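Local coordinates for protein aldo-keto reductase family 1, member B4 (Aldose reductase) (Schistosoma japonicum, PDB 4HBK) that probably reduces aldehydes, including aldose sugars, to alcohols with NADPH as an aldose reductase, at residues D139-H151 with C165-M178. Residues are numbered along the deposited sequence; the frame is centred on the assembly and turned at random.
Sequences DLYLIHWPVPLKH and CLDNVPHEDTWKEM
Y141 meets M178 in a Met-aromatic contact that joins strand 140-143 to helix 171-178, one beta-alpha unit of the (beta/alpha)8 barrel of the aldo-keto reductases. The helix runs nearly antiparallel to the strand, at 164°. M178 SD sits 4.9 Å from the centre of the Y141 ring, obliquely. M178 is bent at chi2 (-73°) and chi3. This brings its CE beside the strand, 3.2 Å from Y141 O and 3.7 Å from Y141 CD2.

L142 points away from the helix. Its side chain lies close to that of K111, predicted to lower the pKa of the active-site tyrosine. I143 faces the helix. Its CD1 rests between T174 CG2 and the edge of the W175 ring, in the ring plane and 4.0 Å from CE3. H144, predicted to bind substrate, follows the strand.

Beyond it, P146 O takes an N-H from H171. The H171 ring stands edge-on to this carbonyl, with NE2 2.7 Å from P146 O. The bond is nearly straight, at 175°, and uses a carbonyl lone pair. F195 also meets the H171 ring.

The P148 ring packs on V169, with P148 CB 4.0 Å from V169 CG2. D167 N donates to P148 O from above the carbonyl plane. L149 forms a single beta bridge with L166. On the other side of this bridge, K150 N donates to C165 O at 2.9 Å. R118 forms a salt bridge with D167 OD2. A water linked to H151 N donates to this same carboxylate oxygen, D167 OD2, at 2.8 Å.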
loop_
_atom_site.group_PDB
_atom_site.type_symbol
_atom_site.label_atom_id
_atom_site.label_comp_id
_atom_site.label_asym_id
_atom_site.label_seq_id
_atom_site.Cartn_x
_atom_site.Cartn_y
_atom_site.Cartn_z
ATOM N N ASP A 139 3.100 5.519 11.158
ATOM C CA ASP A 139 2.989 4.142 11.613
ATOM C C ASP A 139 3.777 3.204 10.707
ATOM O O ASP A 139 4.365 2.226 11.179
ATOM C CB ASP A 139 1.529 3.715 11.699
ATOM C CG ASP A 139 0.791 4.452 12.790
ATOM O OD1 ASP A 139 0.866 3.998 13.946
ATOM O OD2 ASP A 139 0.160 5.492 12.491
ATOM N N LEU A 140 3.795 3.515 9.415
ATOM C CA LEU A 140 4.441 2.654 8.434
ATOM C C LEU A 140 5.031 3.497 7.294
ATOM O O LEU A 140 4.391 4.435 6.805
ATOM C CB LEU A 140 3.431 1.621 7.892
ATOM C CG LEU A 140 3.946 0.574 6.894
ATOM C CD1 LEU A 140 5.110 -0.199 7.490
ATOM C CD2 LEU A 140 2.832 -0.378 6.382
ATOM N N TYR A 141 6.253 3.162 6.882
ATOM C CA TYR A 141 6.938 3.868 5.806
ATOM C C TYR A 141 7.565 2.827 4.895
ATOM O O TYR A 141 8.419 2.050 5.321
ATOM C CB TYR A 141 8.022 4.775 6.392
ATOM C CG TYR A 141 8.493 5.926 5.504
ATOM C CD1 TYR A 141 7.591 6.692 4.759
ATOM C CD2 TYR A 141 9.841 6.274 5.455
ATOM C CE1 TYR A 141 8.036 7.765 3.965
ATOM C CE2 TYR A 141 10.292 7.331 4.679
ATOM C CZ TYR A 141 9.398 8.077 3.938
ATOM O OH TYR A 141 9.887 9.123 3.178
ATOM N N LEU A 142 7.133 2.816 3.637
ATOM C CA LEU A 142 7.537 1.795 2.681
ATOM C C LEU A 142 8.475 2.356 1.633
ATOM O O LEU A 142 8.321 3.494 1.197
ATOM C CB LEU A 142 6.312 1.269 1.932
ATOM C CG LEU A 142 5.140 0.743 2.748
ATOM C CD1 LEU A 142 4.080 0.196 1.802
ATOM C CD2 LEU A 142 5.619 -0.326 3.728
ATOM N N ILE A 143 9.424 1.548 1.187
ATOM C CA ILE A 143 10.125 1.890 -0.042
ATOM C C ILE A 143 9.171 1.662 -1.219
ATOM O O ILE A 143 8.688 0.544 -1.435
ATOM C CB ILE A 143 11.403 1.067 -0.210
ATOM C CG1 ILE A 143 12.303 1.254 1.016
ATOM C CG2 ILE A 143 12.132 1.479 -1.490
ATOM C CD1 ILE A 143 13.659 0.597 0.885
ATOM N N HIS A 144 8.881 2.722 -1.973
ATOM C CA HIS A 144 7.783 2.667 -2.954
ATOM C C HIS A 144 8.031 1.669 -4.090
ATOM O O HIS A 144 7.107 0.976 -4.516
ATOM C CB HIS A 144 7.502 4.054 -3.523
ATOM C CG HIS A 144 6.087 4.258 -3.960
ATOM N ND1 HIS A 144 5.386 5.417 -3.683
ATOM C CD2 HIS A 144 5.246 3.468 -4.666
ATOM C CE1 HIS A 144 4.175 5.327 -4.202
ATOM N NE2 HIS A 144 4.064 4.158 -4.806
ATOM N N TRP A 145 9.276 1.619 -4.569
ATOM C CA TRP A 145 9.720 0.742 -5.660
ATOM C C TRP A 145 11.157 0.331 -5.364
ATOM O O TRP A 145 11.844 1.013 -4.605
ATOM C CB TRP A 145 9.681 1.479 -7.018
ATOM C CG TRP A 145 8.293 1.729 -7.546
ATOM C CD1 TRP A 145 7.531 2.844 -7.357
ATOM C CD2 TRP A 145 7.504 0.838 -8.347
ATOM N NE1 TRP A 145 6.312 2.703 -7.989
ATOM C CE2 TRP A 145 6.274 1.481 -8.606
ATOM C CE3 TRP A 145 7.721 -0.436 -8.875
ATOM C CZ2 TRP A 145 5.254 0.882 -9.354
ATOM C CZ3 TRP A 145 6.708 -1.031 -9.617
ATOM C CH2 TRP A 145 5.487 -0.374 -9.845
ATOM N N PRO A 146 11.615 -0.787 -5.956
ATOM C CA PRO A 146 13.024 -1.215 -5.954
ATOM C C PRO A 146 13.887 -0.526 -7.030
ATOM O O PRO A 146 15.063 -0.887 -7.207
ATOM C CB PRO A 146 12.953 -2.716 -6.258
ATOM C CG PRO A 146 11.515 -3.007 -6.659
ATOM C CD PRO A 146 10.737 -1.735 -6.660
ATOM N N VAL A 147 13.319 0.453 -7.726
ATOM C CA VAL A 147 14.020 1.114 -8.839
ATOM C C VAL A 147 14.316 2.592 -8.561
ATOM O O VAL A 147 13.443 3.441 -8.685
ATOM C CB VAL A 147 13.210 1.020 -10.147
ATOM C CG1 VAL A 147 13.905 1.810 -11.272
ATOM C CG2 VAL A 147 13.004 -0.441 -10.550
ATOM N N PRO A 148 15.560 2.905 -8.190
ATOM C CA PRO A 148 15.855 4.309 -7.896
ATOM C C PRO A 148 15.876 5.173 -9.158
ATOM O O PRO A 148 16.196 4.686 -10.240
ATOM C CB PRO A 148 17.241 4.256 -7.226
ATOM C CG PRO A 148 17.809 2.942 -7.616
ATOM C CD PRO A 148 16.660 2.004 -7.816
ATOM N N LEU A 149 15.523 6.445 -9.000
ATOM C CA LEU A 149 15.492 7.416 -10.084
ATOM C C LEU A 149 16.396 8.577 -9.687
ATOM O O LEU A 149 16.617 8.818 -8.487
ATOM C CB LEU A 149 14.065 7.922 -10.286
ATOM C CG LEU A 149 13.205 7.267 -11.373
ATOM C CD1 LEU A 149 13.564 5.828 -11.641
ATOM C CD2 LEU A 149 11.729 7.397 -11.016
ATOM N N LYS A 150 16.921 9.291 -10.678
ATOM C CA LYS A 150 17.853 10.389 -10.414
ATOM C C LYS A 150 17.252 11.438 -9.481
ATOM O O LYS A 150 16.127 11.894 -9.677
ATOM C CB LYS A 150 18.311 11.038 -11.724
ATOM C CG LYS A 150 19.346 12.148 -11.545
ATOM C CD LYS A 150 19.742 12.780 -12.881
ATOM C CE LYS A 150 18.684 13.760 -13.388
ATOM N NZ LYS A 150 18.757 15.088 -12.692
ATOM N N HIS A 151 18.008 11.821 -8.462
ATOM C CA HIS A 151 17.545 12.826 -7.516
ATOM C C HIS A 151 17.752 14.243 -8.035
ATOM O O HIS A 151 18.670 14.498 -8.807
ATOM C CB HIS A 151 18.299 12.689 -6.194
ATOM C CG HIS A 151 17.962 13.756 -5.201
ATOM N ND1 HIS A 151 18.576 14.992 -5.195
ATOM C CD2 HIS A 151 17.065 13.780 -4.185
ATOM C CE1 HIS A 151 18.078 15.727 -4.216
ATOM N NE2 HIS A 151 17.160 15.016 -3.588
ATOM N N CYS A 165 15.291 8.851 -16.148
ATOM C CA CYS A 165 16.679 8.961 -15.708
ATOM C C CYS A 165 16.880 8.061 -14.490
ATOM O O CYS A 165 16.527 8.426 -13.372
ATOM C CB CYS A 165 17.037 10.417 -15.372
ATOM S SG CYS A 165 16.992 11.565 -16.800
ATOM N N LEU A 166 17.436 6.877 -14.725
ATOM C CA LEU A 166 17.629 5.871 -13.687
ATOM C C LEU A 166 18.780 6.224 -12.746
ATOM O O LEU A 166 19.666 7.000 -13.092
ATOM C CB LEU A 166 17.901 4.510 -14.339
ATOM C CG LEU A 166 16.712 3.643 -14.785
ATOM C CD1 LEU A 166 15.400 4.391 -14.782
ATOM C CD2 LEU A 166 16.970 3.001 -16.143
ATOM N N ASP A 167 18.758 5.650 -11.546
ATOM C CA ASP A 167 19.876 5.783 -10.624
ATOM C C ASP A 167 20.246 4.395 -10.104
ATOM O O ASP A 167 19.480 3.443 -10.269
ATOM C CB ASP A 167 19.536 6.755 -9.480
ATOM C CG ASP A 167 20.778 7.213 -8.714
ATOM O OD1 ASP A 167 21.902 6.916 -9.174
ATOM O OD2 ASP A 167 20.635 7.874 -7.657
ATOM N N ASN A 168 21.423 4.267 -9.503
ATOM C CA ASN A 168 21.849 2.989 -8.933
ATOM C C ASN A 168 22.127 3.105 -7.433
ATOM O O ASN A 168 23.087 3.755 -7.024
ATOM C CB ASN A 168 23.088 2.454 -9.654
ATOM C CG ASN A 168 22.865 2.278 -11.144
ATOM O OD1 ASN A 168 21.726 2.283 -11.623
ATOM N ND2 ASN A 168 23.955 2.112 -11.889
ATOM N N VAL A 169 21.282 2.477 -6.618
ATOM C CA VAL A 169 21.424 2.546 -5.166
ATOM C C VAL A 169 21.065 1.208 -4.553
ATOM O O VAL A 169 19.920 0.773 -4.655
ATOM C CB VAL A 169 20.485 3.594 -4.546
ATOM C CG1 VAL A 169 20.764 3.713 -3.058
ATOM C CG2 VAL A 169 20.638 4.950 -5.247
ATOM N N PRO A 170 22.035 0.548 -3.903
ATOM C CA PRO A 170 21.697 -0.770 -3.362
ATOM C C PRO A 170 20.522 -0.703 -2.389
ATOM O O PRO A 170 20.407 0.219 -1.573
ATOM C CB PRO A 170 22.987 -1.194 -2.653
ATOM C CG PRO A 170 24.074 -0.439 -3.386
ATOM C CD PRO A 170 23.445 0.898 -3.654
ATOM N N HIS A 171 19.647 -1.690 -2.487
ATOM C CA HIS A 171 18.497 -1.757 -1.600
ATOM C C HIS A 171 18.889 -1.706 -0.133
ATOM O O HIS A 171 18.246 -1.011 0.653
ATOM C CB HIS A 171 17.666 -2.989 -1.920
ATOM C CG HIS A 171 17.046 -2.939 -3.278
ATOM N ND1 HIS A 171 16.718 -4.063 -4.000
ATOM C CD2 HIS A 171 16.694 -1.878 -4.050
ATOM C CE1 HIS A 171 16.189 -3.705 -5.155
ATOM N NE2 HIS A 171 16.158 -2.384 -5.209
ATOM N N GLU A 172 19.955 -2.416 0.235
ATOM C CA GLU A 172 20.350 -2.499 1.642
ATOM C C GLU A 172 20.855 -1.169 2.188
ATOM O O GLU A 172 20.748 -0.910 3.392
ATOM C CB GLU A 172 21.371 -3.624 1.888
ATOM C CG GLU A 172 22.658 -3.545 1.062
ATOM C CD GLU A 172 22.538 -4.202 -0.319
ATOM O OE1 GLU A 172 21.406 -4.357 -0.827
ATOM O OE2 GLU A 172 23.586 -4.570 -0.900
ATOM N N ASP A 173 21.380 -0.318 1.306
ATOM C CA ASP A 173 21.847 1.005 1.716
ATOM C C ASP A 173 20.683 1.946 2.029
ATOM O O ASP A 173 20.727 2.695 3.008
ATOM C CB ASP A 173 22.743 1.631 0.642
ATOM C CG ASP A 173 24.035 0.851 0.417
ATOM O OD1 ASP A 173 24.313 -0.121 1.157
ATOM O OD2 ASP A 173 24.779 1.224 -0.507
ATOM N N THR A 174 19.650 1.931 1.191
ATOM C CA THR A 174 18.464 2.724 1.488
ATOM C C THR A 174 17.849 2.203 2.782
ATOM O O THR A 174 17.438 2.979 3.646
ATOM C CB THR A 174 17.431 2.659 0.370
ATOM O OG1 THR A 174 18.029 3.108 -0.852
ATOM C CG2 THR A 174 16.231 3.555 0.693
ATOM N N TRP A 175 17.826 0.882 2.934
ATOM C CA TRP A 175 17.189 0.288 4.096
ATOM C C TRP A 175 17.863 0.714 5.391
ATOM O O TRP A 175 17.191 0.915 6.403
ATOM C CB TRP A 175 17.152 -1.237 3.992
ATOM C CG TRP A 175 16.323 -1.871 5.058
ATOM C CD1 TRP A 175 16.771 -2.487 6.193
ATOM C CD2 TRP A 175 14.889 -1.953 5.095
ATOM N NE1 TRP A 175 15.705 -2.950 6.932
ATOM C CE2 TRP A 175 14.546 -2.643 6.282
ATOM C CE3 TRP A 175 13.869 -1.515 4.247
ATOM C CZ2 TRP A 175 13.219 -2.897 6.632
ATOM C CZ3 TRP A 175 12.562 -1.772 4.597
ATOM C CH2 TRP A 175 12.245 -2.451 5.782
ATOM N N LYS A 176 19.186 0.845 5.368
ATOM C CA LYS A 176 19.898 1.280 6.565
ATOM C C LYS A 176 19.348 2.618 7.052
ATOM O O LYS A 176 19.162 2.813 8.254
ATOM C CB LYS A 176 21.412 1.366 6.335
ATOM C CG LYS A 176 22.119 0.045 6.523
ATOM C CD LYS A 176 23.546 0.233 7.047
ATOM C CE LYS A 176 24.526 0.450 5.914
ATOM N NZ LYS A 176 24.404 -0.644 4.899
ATOM N N GLU A 177 19.083 3.532 6.125
ATOM C CA GLU A 177 18.518 4.822 6.506
ATOM C C GLU A 177 17.086 4.682 7.001
ATOM O O GLU A 177 16.651 5.432 7.877
ATOM C CB GLU A 177 18.577 5.818 5.348
ATOM C CG GLU A 177 19.942 6.420 5.136
ATOM C CD GLU A 177 20.466 7.098 6.387
ATOM O OE1 GLU A 177 21.592 6.761 6.790
ATOM O OE2 GLU A 177 19.753 7.956 6.969
ATOM N N MET A 178 16.349 3.730 6.440
ATOM C CA MET A 178 14.976 3.492 6.884
ATOM C C MET A 178 15.027 3.033 8.336
ATOM O O MET A 178 14.167 3.380 9.149
ATOM C CB MET A 178 14.282 2.428 6.029
ATOM C CG MET A 178 14.088 2.810 4.562
ATOM S SD MET A 178 12.798 4.038 4.330
ATOM C CE MET A 178 11.335 3.035 4.597
HETATM O O HOH W 1 17.955 7.399 -6.030
HETATM O O HOH W 2 20.698 10.701 -7.675
#